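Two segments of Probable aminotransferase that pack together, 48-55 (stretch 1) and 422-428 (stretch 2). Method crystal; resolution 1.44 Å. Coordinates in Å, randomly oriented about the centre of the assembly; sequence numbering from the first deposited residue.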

# COMPACT_ATOMS: atom_id res chain seq x y z
N HIS A 48 -2.87 14.45 -0.33
CA HIS A 48 -3.79 15.55 0.03
C HIS A 48 -3.67 15.92 1.52
O HIS A 48 -3.91 17.08 1.88
N TRP A 49 -3.28 14.96 2.36
CA TRP A 49 -3.07 15.27 3.78
C TRP A 49 -2.04 16.38 3.99
O TRP A 49 -2.11 17.11 5.01
N MET A 50 -1.12 16.54 3.04
CA MET A 50 -0.03 17.51 3.24
C MET A 50 -0.54 18.96 3.20
O MET A 50 0.10 19.88 3.68
N GLN A 51 -1.73 19.16 2.61
CA GLN A 51 -2.38 20.47 2.61
C GLN A 51 -2.85 20.91 4.03
O GLN A 51 -3.22 22.05 4.25
N GLN A 52 -2.82 19.98 4.98
CA GLN A 52 -3.42 20.17 6.28
C GLN A 52 -2.44 20.59 7.36
O GLN A 52 -2.85 20.75 8.51
N TRP A 53 -1.17 20.80 7.00
CA TRP A 53 -0.29 21.55 7.88
C TRP A 53 -0.89 22.95 8.09
O TRP A 53 -1.56 23.48 7.25
N PRO A 54 -0.59 23.60 9.21
CA PRO A 54 -1.17 24.92 9.42
C PRO A 54 -0.24 25.91 8.61
O PRO A 54 0.89 25.60 8.26
N GLY A 55 -0.69 27.04 8.32
CA GLY A 55 0.09 27.79 7.36
C GLY A 55 -0.54 27.63 6.02
O GLY A 55 -1.33 26.72 5.75
N VAL A 422 9.81 24.43 15.59
CA VAL A 422 9.41 23.13 16.13
C VAL A 422 8.26 22.59 15.26
O VAL A 422 7.21 23.24 15.12
N LEU A 423 8.45 21.40 14.69
CA LEU A 423 7.38 20.74 13.96
C LEU A 423 6.64 19.71 14.81
O LEU A 423 7.24 18.82 15.40
N LEU A 424 5.34 19.81 14.77
CA LEU A 424 4.41 18.87 15.37
C LEU A 424 3.50 18.37 14.27
O LEU A 424 3.08 19.14 13.39
N THR A 425 3.13 17.09 14.31
CA THR A 425 2.27 16.57 13.28
C THR A 425 0.94 17.29 13.27
O THR A 425 0.38 17.56 14.34
N PRO A 426 0.42 17.63 12.08
CA PRO A 426 -0.77 18.48 12.10
C PRO A 426 -2.00 17.75 12.50
O PRO A 426 -3.00 18.38 12.79
N PHE A 427 -1.95 16.42 12.55
CA PHE A 427 -3.18 15.61 12.75
C PHE A 427 -3.48 15.28 14.17
O PHE A 427 -4.47 14.63 14.46
N HIS A 428 -2.58 15.68 15.08
CA HIS A 428 -2.70 15.29 16.50
C HIS A 428 -2.23 16.47 17.34
O HIS A 428 -1.59 17.37 16.81

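Three side chains carry this contact: W53 from the first stretch, P426 and F427 from the second. No hydrogen bond crosses between the stretches, and the 357 Å² they bury together is mostly aromatic and apolar contact, with two backbone carbonyls against carbon.

The centre is a proline laid on an indole. The CA atoms come closest here, W53 CA and P426 CA being 5.2 Å apart, and the CA-to-CB bond of P426 points toward the first stretch. W53 starts sideways, but chi1 of -72° (m) and chi2 of 89° bring the end of its side chain nearer, so that one face of the indole lies against the pyrrolidine. P426 CD sits 3.6 Å from the centroid of the W53 six-membered ring and only 5° off the ring normal, a CH-pi contact of nearly ideal geometry. P426 CG adds an apolar contact at 3.7 Å to W53 CD2. The proline ring, puckered C-gamma endo, also meets backbone, with P426 CB 3.4 Å from Q52 O, and P426 CB lies 4.3 Å from P54 CD.

The far end of the indole reaches back along the second stretch. W53 CZ3 lies 4.1 Å from L423 CD2, on a leucine with chi1 m and chi2 t. The same atom, W53 CZ3, is 3.4 Å from L424 O, a backbone carbonyl. L424 itself directs its CB away, so its share of the contact comes through the backbone.

F427 follows P426 in a type I turn from T425 to H428. Its CA-to-CB bond runs sideways, yet with chi1 at -43° (m) and chi2 at -60° the ring extends to the 3-10 segment, where W49 and Q52 both point their CB atoms toward the second stretch. W49, chi1 m, turns the edge of its six-membered ring to the face of F427, centroids 5.8 Å apart and planes at 76°; nearer the backbone, W49 CB touches F427 CZ at 3.7 Å. Q52, also m at chi1, places its CB at the phenyl edge, 4.1 Å from F427 CE1.

The polar side-chain atoms at the contact are satisfied elsewhere in the structure: W49 NE1, W53 NE1, Q52 OE1 and Q52 NE2 are hydrogen-bonded there. The lesson for design is economical: two indoles and a glutamine methylene receive a Pro-Phe pair, one indole offering a face to the proline, the other an edge to the phenyl ring.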

# COMPACT_ATOMS: atom_id res chain seq x y z
CB HIS A 48 -5.24 15.28 -0.37
CG HIS A 48 -5.89 14.16 0.36
ND1 HIS A 48 -5.55 12.83 0.19
CD2 HIS A 48 -6.92 14.18 1.26
CE1 HIS A 48 -6.35 12.09 0.94
NE2 HIS A 48 -7.18 12.88 1.60
CB TRP A 49 -2.65 14.06 4.60
CG TRP A 49 -3.49 12.84 4.50
CD1 TRP A 49 -4.64 12.65 3.82
CD2 TRP A 49 -3.20 11.62 5.16
NE1 TRP A 49 -5.10 11.36 4.03
CE2 TRP A 49 -4.22 10.71 4.83
CE3 TRP A 49 -2.15 11.19 6.00
CZ2 TRP A 49 -4.22 9.40 5.33
CZ3 TRP A 49 -2.18 9.93 6.51
CH2 TRP A 49 -3.19 9.05 6.18
CB MET A 50 1.06 17.28 2.19
CG MET A 50 1.78 15.98 2.37
SD MET A 50 2.90 15.65 1.01
CE MET A 50 3.69 14.16 1.55
CB GLN A 51 -3.54 20.44 1.61
CG GLN A 51 -3.84 21.69 0.89
CD GLN A 51 -5.02 21.49 -0.06
OE1 GLN A 51 -6.02 20.83 0.26
NE2 GLN A 51 -4.91 22.13 -1.21
CB GLN A 52 -4.22 18.91 6.74
CG GLN A 52 -5.26 18.57 5.70
CD GLN A 52 -6.14 17.42 6.03
OE1 GLN A 52 -6.32 17.08 7.18
NE2 GLN A 52 -6.72 16.81 4.97
CB TRP A 53 1.11 21.60 7.30
CG TRP A 53 1.87 20.29 7.37
CD1 TRP A 53 1.87 19.30 6.42
CD2 TRP A 53 2.80 19.88 8.36
NE1 TRP A 53 2.68 18.27 6.81
CE2 TRP A 53 3.29 18.61 7.98
CE3 TRP A 53 3.30 20.46 9.54
CZ2 TRP A 53 4.24 17.93 8.71
CZ3 TRP A 53 4.23 19.76 10.29
CH2 TRP A 53 4.69 18.52 9.86
CB PRO A 54 -1.05 25.07 10.90
CG PRO A 54 0.23 24.39 11.22
CD PRO A 54 0.22 23.16 10.35
CB VAL A 422 8.98 23.21 17.58
CG1 VAL A 422 8.38 21.89 18.02
CG2 VAL A 422 10.15 23.63 18.48
CB LEU A 423 7.98 19.99 12.73
CG LEU A 423 8.67 20.85 11.70
CD1 LEU A 423 9.36 20.03 10.63
CD2 LEU A 423 7.69 21.81 11.08
CB LEU A 424 3.56 19.55 16.44
CG LEU A 424 4.42 20.07 17.58
CD1 LEU A 424 3.60 21.08 18.37
CD2 LEU A 424 4.90 18.95 18.44
CB THR A 425 2.09 15.07 13.38
OG1 THR A 425 1.31 14.63 12.26
CG2 THR A 425 1.42 14.64 14.66
CB PRO A 426 -0.88 18.99 10.68
CG PRO A 426 -0.12 18.07 9.86
CD PRO A 426 0.98 17.51 10.73
CB PHE A 427 -3.11 14.31 11.93
CG PHE A 427 -2.57 14.50 10.56
CD1 PHE A 427 -3.20 15.32 9.66
CD2 PHE A 427 -1.41 13.87 10.15
CE1 PHE A 427 -2.65 15.54 8.38
CE2 PHE A 427 -0.89 14.04 8.92
CZ PHE A 427 -1.48 14.91 8.03
CB HIS A 428 -1.84 14.02 16.80
CG HIS A 428 -2.17 12.81 15.97
ND1 HIS A 428 -1.48 12.39 14.84
CD2 HIS A 428 -3.22 11.97 16.09
CE1 HIS A 428 -2.11 11.33 14.33
NE2 HIS A 428 -3.14 11.03 15.10